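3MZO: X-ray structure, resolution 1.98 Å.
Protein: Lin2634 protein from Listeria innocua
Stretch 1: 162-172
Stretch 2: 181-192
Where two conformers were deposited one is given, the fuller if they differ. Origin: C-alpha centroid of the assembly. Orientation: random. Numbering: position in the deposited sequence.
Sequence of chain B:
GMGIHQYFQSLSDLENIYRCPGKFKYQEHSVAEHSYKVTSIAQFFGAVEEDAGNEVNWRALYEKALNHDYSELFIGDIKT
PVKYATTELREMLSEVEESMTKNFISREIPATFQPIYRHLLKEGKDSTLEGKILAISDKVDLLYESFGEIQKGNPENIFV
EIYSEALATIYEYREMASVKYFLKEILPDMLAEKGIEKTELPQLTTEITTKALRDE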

ATOM      1  N   ILE B 162     -12.651 -23.037   2.337  1.00 31.05           N
ATOM      2  CA  ILE B 162     -11.659 -23.024   3.422  1.00 30.52           C
ATOM      3  C   ILE B 162     -12.355 -23.216   4.796  1.00 30.92           C
ATOM      4  O   ILE B 162     -11.908 -23.982   5.631  1.00 30.74           O
ATOM      5  CB  ILE B 162     -10.849 -21.685   3.412  1.00 32.89           C
ATOM      6  CG1 ILE B 162      -9.957 -21.603   2.152  1.00 37.80           C
ATOM      7  CG2 ILE B 162      -9.988 -21.541   4.683  1.00 27.58           C
ATOM      8  CD1 ILE B 162      -9.480 -20.191   1.771  1.00 36.25           C
ATOM      9  N   TYR B 163     -13.434 -22.477   5.010  1.00 31.31           N
ATOM     10  CA  TYR B 163     -14.193 -22.538   6.233  1.00 32.31           C
ATOM     11  C   TYR B 163     -14.694 -23.978   6.464  1.00 33.51           C
ATOM     12  O   TYR B 163     -14.556 -24.549   7.565  1.00 32.73           O
ATOM     13  CB  TYR B 163     -15.368 -21.548   6.144  1.00 33.31           C
ATOM     14  CG  TYR B 163     -16.310 -21.580   7.319  1.00 32.47           C
ATOM     15  CD1 TYR B 163     -17.408 -22.447   7.333  1.00 36.38           C
ATOM     16  CD2 TYR B 163     -16.102 -20.761   8.424  1.00 32.92           C
ATOM     17  CE1 TYR B 163     -18.289 -22.476   8.411  1.00 40.03           C
ATOM     18  CE2 TYR B 163     -16.976 -20.781   9.506  1.00 35.96           C
ATOM     19  CZ  TYR B 163     -18.061 -21.648   9.499  1.00 35.98           C
ATOM     20  OH  TYR B 163     -18.923 -21.671  10.572  1.00 39.38           O
ATOM     21  N   SER B 164     -15.233 -24.572   5.402  1.00 34.16           N
ATOM     22  CA  SER B 164     -15.775 -25.921   5.472  0.60 34.70           C
ATOM     23  C   SER B 164     -14.701 -26.938   5.857  1.00 35.91           C
ATOM     24  O   SER B 164     -14.916 -27.787   6.735  1.00 35.96           O
ATOM     25  CB  SER B 164     -16.430 -26.268   4.142  0.60 37.13           C
ATOM     26  OG  SER B 164     -17.485 -25.362   3.892  0.60 28.80           O
ATOM     27  N   GLU B 165     -13.539 -26.825   5.223  1.00 36.16           N
ATOM     28  CA  GLU B 165     -12.425 -27.720   5.485  1.00 36.52           C
ATOM     29  C   GLU B 165     -11.926 -27.552   6.897  1.00 34.71           C
ATOM     30  O   GLU B 165     -11.651 -28.548   7.570  1.00 33.86           O
ATOM     31  CB  GLU B 165     -11.279 -27.477   4.504  1.00 34.54           C
ATOM     32  CG  GLU B 165     -10.052 -28.430   4.653  1.00 45.71           C
ATOM     33  CD  GLU B 165      -9.075 -28.087   5.832  1.00 58.45           C
ATOM     34  OE1 GLU B 165      -8.885 -26.890   6.196  1.00 59.57           O
ATOM     35  OE2 GLU B 165      -8.480 -29.041   6.386  1.00 59.46           O
ATOM     36  N   ALA B 166     -11.797 -26.297   7.333  1.00 32.31           N
ATOM     37  CA  ALA B 166     -11.296 -25.991   8.657  1.00 30.72           C
ATOM     38  C   ALA B 166     -12.252 -26.545   9.720  1.00 32.16           C
ATOM     39  O   ALA B 166     -11.818 -27.286  10.602  1.00 33.92           O
ATOM     40  CB  ALA B 166     -11.051 -24.460   8.814  1.00 29.47           C
ATOM     41  N   LEU B 167     -13.546 -26.261   9.615  1.00 32.39           N
ATOM     42  CA  LEU B 167     -14.496 -26.807  10.576  1.00 32.74           C
ATOM     43  C   LEU B 167     -14.540 -28.354  10.564  1.00 35.79           C
ATOM     44  O   LEU B 167     -14.482 -28.994  11.619  1.00 35.15           O
ATOM     45  CB  LEU B 167     -15.890 -26.209  10.368  1.00 33.22           C
ATOM     46  CG  LEU B 167     -16.913 -26.450  11.495  1.00 34.87           C
ATOM     47  CD1 LEU B 167     -16.426 -25.987  12.932  1.00 32.96           C
ATOM     48  CD2 LEU B 167     -18.209 -25.767  11.105  1.00 34.56           C
ATOM     49  N   ALA B 168     -14.595 -28.946   9.378  1.00 36.34           N
ATOM     50  CA  ALA B 168     -14.531 -30.402   9.241  1.00 37.63           C
ATOM     51  C   ALA B 168     -13.354 -30.963  10.031  1.00 36.18           C
ATOM     52  O   ALA B 168     -13.514 -31.878  10.825  1.00 37.42           O
ATOM     53  CB  ALA B 168     -14.414 -30.794   7.766  1.00 37.80           C
ATOM     54  N   THR B 169     -12.173 -30.398   9.826  1.00 34.18           N
ATOM     55  CA  THR B 169     -10.981 -30.844  10.544  1.00 34.62           C
ATOM     56  C   THR B 169     -11.090 -30.650  12.067  1.00 34.65           C
ATOM     57  O   THR B 169     -10.818 -31.576  12.823  1.00 34.83           O
ATOM     58  CB  THR B 169      -9.743 -30.140   9.997  1.00 35.00           C
ATOM     59  OG1 THR B 169      -9.706 -30.363   8.592  1.00 35.50           O
ATOM     60  CG2 THR B 169      -8.459 -30.674  10.604  1.00 29.55           C
ATOM     61  N   ILE B 170     -11.520 -29.473  12.523  1.00 33.32           N
ATOM     62  CA  ILE B 170     -11.747 -29.258  13.954  1.00 31.37           C
ATOM     63  C   ILE B 170     -12.646 -30.376  14.551  1.00 34.53           C
ATOM     64  O   ILE B 170     -12.395 -30.870  15.667  1.00 35.51           O
ATOM     65  CB  ILE B 170     -12.345 -27.832  14.218  1.00 31.25           C
ATOM     66  CG1 ILE B 170     -11.297 -26.764  13.919  1.00 27.20           C
ATOM     67  CG2 ILE B 170     -12.814 -27.682  15.656  1.00 30.40           C
ATOM     68  CD1 ILE B 170     -11.839 -25.355  13.837  1.00 29.83           C
ATOM     69  N   TYR B 171     -13.676 -30.791  13.813  1.00 35.52           N
ATOM     70  CA  TYR B 171     -14.574 -31.861  14.287  1.00 38.63           C
ATOM     71  C   TYR B 171     -13.907 -33.187  14.496  1.00 39.31           C
ATOM     72  O   TYR B 171     -14.384 -33.964  15.305  1.00 39.96           O
ATOM     73  CB  TYR B 171     -15.730 -32.109  13.331  1.00 39.59           C
ATOM     74  CG  TYR B 171     -16.951 -31.396  13.750  1.00 43.74           C
ATOM     75  CD1 TYR B 171     -17.715 -31.859  14.827  1.00 49.77           C
ATOM     76  CD2 TYR B 171     -17.347 -30.237  13.094  1.00 44.77           C
ATOM     77  CE1 TYR B 171     -18.853 -31.188  15.235  1.00 48.63           C
ATOM     78  CE2 TYR B 171     -18.479 -29.553  13.483  1.00 44.76           C
ATOM     79  CZ  TYR B 171     -19.230 -30.027  14.556  1.00 47.31           C
ATOM     80  OH  TYR B 171     -20.362 -29.331  14.915  1.00 52.58           O
ATOM     81  N   GLU B 172     -12.838 -33.462  13.753  1.00 38.80           N
ATOM     82  CA  GLU B 172     -12.047 -34.696  13.901  0.60 40.71           C
ATOM     83  C   GLU B 172     -11.450 -34.783  15.298  1.00 39.99           C
ATOM     84  O   GLU B 172     -11.080 -35.857  15.763  1.00 38.14           O
ATOM     85  CB  GLU B 172     -10.873 -34.753  12.906  0.60 40.84           C
ATOM     86  CG  GLU B 172     -11.234 -34.911  11.428  0.60 44.29           C
ATOM     87  CD  GLU B 172      -9.997 -35.003  10.538  0.60 44.34           C
ATOM     88  OE1 GLU B 172      -8.896 -35.336  11.036  0.60 48.38           O
ATOM     89  OE2 GLU B 172     -10.118 -34.730   9.338  0.60 44.75           O
ATOM     90  N   TYR B 181     -15.196 -27.548  24.072  1.00 31.90           N
ATOM     91  CA  TYR B 181     -15.452 -26.165  24.450  1.00 32.60           C
ATOM     92  C   TYR B 181     -15.737 -25.296  23.238  1.00 31.12           C
ATOM     93  O   TYR B 181     -16.703 -24.543  23.233  1.00 33.56           O
ATOM     94  CB  TYR B 181     -14.297 -25.549  25.249  1.00 31.33           C
ATOM     95  CG  TYR B 181     -14.702 -24.200  25.759  1.00 31.83           C
ATOM     96  CD1 TYR B 181     -15.408 -24.082  26.955  1.00 35.04           C
ATOM     97  CD2 TYR B 181     -14.464 -23.047  25.014  1.00 32.91           C
ATOM     98  CE1 TYR B 181     -15.825 -22.847  27.424  1.00 37.39           C
ATOM     99  CE2 TYR B 181     -14.873 -21.797  25.479  1.00 30.90           C
ATOM    100  CZ  TYR B 181     -15.551 -21.716  26.693  1.00 35.83           C
ATOM    101  OH  TYR B 181     -15.984 -20.513  27.159  1.00 35.28           O
ATOM    102  N   PHE B 182     -14.888 -25.370  22.226  1.00 31.50           N
ATOM    103  CA  PHE B 182     -15.093 -24.587  20.996  1.00 31.46           C
ATOM    104  C   PHE B 182     -16.502 -24.743  20.364  1.00 32.63           C
ATOM    105  O   PHE B 182     -17.135 -23.746  20.012  1.00 33.97           O
ATOM    106  CB  PHE B 182     -14.007 -24.899  19.952  1.00 31.13           C
ATOM    107  CG  PHE B 182     -14.241 -24.223  18.628  1.00 30.79           C
ATOM    108  CD1 PHE B 182     -13.770 -22.938  18.400  1.00 33.32           C
ATOM    109  CD2 PHE B 182     -14.963 -24.868  17.619  1.00 35.65           C
ATOM    110  CE1 PHE B 182     -14.005 -22.291  17.211  1.00 34.95           C
ATOM    111  CE2 PHE B 182     -15.197 -24.235  16.401  1.00 34.33           C
ATOM    112  CZ  PHE B 182     -14.708 -22.917  16.211  1.00 29.93           C
ATOM    113  N   LEU B 183     -16.983 -25.979  20.234  1.00 33.79           N
ATOM    114  CA  LEU B 183     -18.260 -26.240  19.572  1.00 36.05           C
ATOM    115  C   LEU B 183     -19.442 -25.805  20.443  1.00 38.91           C
ATOM    116  O   LEU B 183     -20.422 -25.255  19.944  1.00 39.16           O
ATOM    117  CB  LEU B 183     -18.399 -27.730  19.248  1.00 37.15           C
ATOM    118  CG  LEU B 183     -17.376 -28.278  18.263  1.00 37.42           C
ATOM    119  CD1 LEU B 183     -17.340 -29.801  18.377  1.00 39.52           C
ATOM    120  CD2 LEU B 183     -17.700 -27.802  16.834  1.00 38.06           C
ATOM    121  N   LYS B 184     -19.341 -26.041  21.748  1.00 37.14           N
ATOM    122  CA  LYS B 184     -20.409 -25.661  22.657  1.00 39.88           C
ATOM    123  C   LYS B 184     -20.570 -24.130  22.800  1.00 38.36           C
ATOM    124  O   LYS B 184     -21.684 -23.599  22.768  1.00 37.25           O
ATOM    125  CB  LYS B 184     -20.159 -26.318  24.021  1.00 40.62           C
ATOM    126  CG  LYS B 184     -21.293 -26.185  25.035  1.00 46.91           C
ATOM    127  CD  LYS B 184     -20.853 -26.628  26.438  1.00 52.52           C
ATOM    128  CE  LYS B 184     -21.955 -26.388  27.467  1.00 56.52           C
ATOM    129  NZ  LYS B 184     -21.627 -27.033  28.752  1.00 59.32           N
ATOM    130  N   GLU B 185     -19.460 -23.419  22.943  1.00 37.17           N
ATOM    131  CA  GLU B 185     -19.513 -22.011  23.343  1.00 36.51           C
ATOM    132  C   GLU B 185     -19.059 -21.012  22.291  1.00 34.31           C
ATOM    133  O   GLU B 185     -19.673 -19.951  22.149  1.00 37.22           O
ATOM    134  CB  GLU B 185     -18.683 -21.806  24.610  1.00 37.54           C
ATOM    135  CG  GLU B 185     -19.143 -22.619  25.809  1.00 37.99           C
ATOM    136  CD  GLU B 185     -20.513 -22.201  26.339  1.00 40.57           C
ATOM    137  OE1 GLU B 185     -21.018 -21.107  25.969  1.00 43.75           O
ATOM    138  OE2 GLU B 185     -21.078 -22.976  27.140  1.00 46.99           O
ATOM    139  N   ILE B 186     -18.030 -21.340  21.523  1.00 32.25           N
ATOM    140  CA  ILE B 186     -17.435 -20.354  20.627  1.00 31.05           C
ATOM    141  C   ILE B 186     -18.135 -20.372  19.273  1.00 33.23           C
ATOM    142  O   ILE B 186     -18.503 -19.327  18.775  1.00 32.78           O
ATOM    143  CB  ILE B 186     -15.926 -20.567  20.485  1.00 30.70           C
ATOM    144  CG1 ILE B 186     -15.258 -20.503  21.869  1.00 29.20           C
ATOM    145  CG2 ILE B 186     -15.291 -19.553  19.483  1.00 31.20           C
ATOM    146  CD1 ILE B 186     -13.786 -20.828  21.824  1.00 29.16           C
ATOM    147  N   LEU B 187     -18.322 -21.553  18.678  1.00 34.35           N
ATOM    148  CA  LEU B 187     -18.927 -21.616  17.325  1.00 34.25           C
ATOM    149  C   LEU B 187     -20.319 -20.969  17.276  1.00 35.07           C
ATOM    150  O   LEU B 187     -20.643 -20.231  16.348  1.00 36.96           O
ATOM    151  CB  LEU B 187     -18.960 -23.062  16.820  1.00 33.82           C
ATOM    152  CG  LEU B 187     -19.483 -23.361  15.416  1.00 38.37           C
ATOM    153  CD1 LEU B 187     -18.692 -22.581  14.367  1.00 32.56           C
ATOM    154  CD2 LEU B 187     -19.401 -24.888  15.159  1.00 36.37           C
ATOM    155  N   PRO B 188     -21.148 -21.220  18.289  1.00 37.19           N
ATOM    156  CA  PRO B 188     -22.462 -20.564  18.267  1.00 38.80           C
ATOM    157  C   PRO B 188     -22.425 -19.033  18.337  1.00 39.23           C
ATOM    158  O   PRO B 188     -23.284 -18.386  17.737  1.00 39.75           O
ATOM    159  CB  PRO B 188     -23.161 -21.160  19.488  1.00 38.69           C
ATOM    160  CG  PRO B 188     -22.544 -22.525  19.619  1.00 40.49           C
ATOM    161  CD  PRO B 188     -21.098 -22.295  19.303  1.00 36.98           C
ATOM    162  N   ASP B 189     -21.427 -18.457  19.012  1.00 35.88           N
ATOM    163  CA  ASP B 189     -21.296 -16.996  19.073  1.00 35.94           C
ATOM    164  C   ASP B 189     -20.876 -16.434  17.717  1.00 36.86           C
ATOM    165  O   ASP B 189     -21.331 -15.350  17.345  1.00 36.98           O
ATOM    166  CB  ASP B 189     -20.297 -16.531  20.148  1.00 36.48           C
ATOM    167  CG  ASP B 189     -20.827 -16.643  21.583  1.00 38.24           C
ATOM    168  OD1 ASP B 189     -22.037 -16.882  21.838  1.00 40.94           O
ATOM    169  OD2 ASP B 189     -19.985 -16.491  22.486  1.00 37.80           O
HETATM  170  N   MSE B 190     -20.012 -17.160  16.987  1.00 36.26           N
HETATM  171  CA  MSE B 190     -19.665 -16.782  15.599  1.00 39.17           C
HETATM  172  C   MSE B 190     -20.936 -16.705  14.769  1.00 38.26           C
HETATM  173  O   MSE B 190     -21.154 -15.730  14.066  1.00 39.43           O
HETATM  174  CB  MSE B 190     -18.706 -17.791  14.924  1.00 37.68           C
HETATM  175  CG  MSE B 190     -17.326 -17.867  15.550  1.00 42.28           C
HETATM  176 SE   MSE B 190     -16.234 -19.314  14.817  0.75 37.77          SE
HETATM  177  CE  MSE B 190     -15.793 -18.421  13.170  1.00 33.22           C
ATOM    178  N   LEU B 191     -21.781 -17.724  14.896  1.00 40.41           N
ATOM    179  CA  LEU B 191     -23.011 -17.797  14.092  1.00 42.36           C
ATOM    180  C   LEU B 191     -24.123 -16.875  14.592  1.00 43.46           C
ATOM    181  O   LEU B 191     -25.061 -16.580  13.867  1.00 45.75           O
ATOM    182  CB  LEU B 191     -23.509 -19.234  14.019  1.00 42.99           C
ATOM    183  CG  LEU B 191     -22.569 -20.192  13.283  1.00 49.26           C
ATOM    184  CD1 LEU B 191     -23.196 -21.555  13.292  1.00 51.77           C
ATOM    185  CD2 LEU B 191     -22.292 -19.758  11.878  1.00 50.64           C
ATOM    186  N   ALA B 192     -24.044 -16.434  15.835  1.00 43.11           N
ATOM    187  CA  ALA B 192     -24.954 -15.392  16.300  1.00 44.71           C
ATOM    188  C   ALA B 192     -24.525 -13.982  15.817  1.00 44.19           C
ATOM    189  O   ALA B 192     -25.229 -13.019  16.084  1.00 47.25           O
ATOM    190  CB  ALA B 192     -25.098 -15.435  17.835  1.00 41.72           C
TER

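How do the two backbones lie against each other? Both stretches are helical, apart from Ala192 at the end of the second, and their axes run roughly antiparallel, at 148°, coming no closer than 11.3 Å. That spacing leaves room for a layer of side chains between them. In the second helix a pi-type turn spans 182-186: Phe182 O accepts from both Ile186 N (3.0 Å) and Leu187 N (2.8 Å). The helix kinks at Pro188, whose ring nitrogen has no hydrogen to give to the turn before.

Which bump sits at the middle of the contact? Leu167 does. Its CA-to-CB bond points sideways, but the end of the side chain comes nearer the other helix, and CD1 enters a hollow lined by Phe182, Leu183 and Leu187. Leu167 CD1 lies 3.9 Å from Leu187 CD2, 4.1 Å from Phe182 CE2 near the plane of the ring, and 4.5 Å from Leu183 CD2. Ile170 extends this apolar patch, its CG2 packing 4.0 Å from Phe182 CD2.

What does Leu183 find on the first helix? It meets the broad face of Tyr171. Leu183 CD2 sits 4.0 Å from the centroid of the Tyr171 ring, 28° off the ring normal, in a CH-pi contact, and only 3.5 Å from Tyr171 CZ. The flat ring offers a surface on which the methyl can rest.

How is the other end closed, and does any polar bond help? Tyr163 also starts sideways and reaches across with its tip, placing OH 3.9 Å from Leu187 CD1 and 4.1 Å from Leu191 CD2. These are packing distances; the hydroxyl has its hydrogen-bonding partner elsewhere in the structure. No hydrogen bond joins the two stretches, so the fit rests on apolar side chains and aromatic rings, with 344 Å² buried in all.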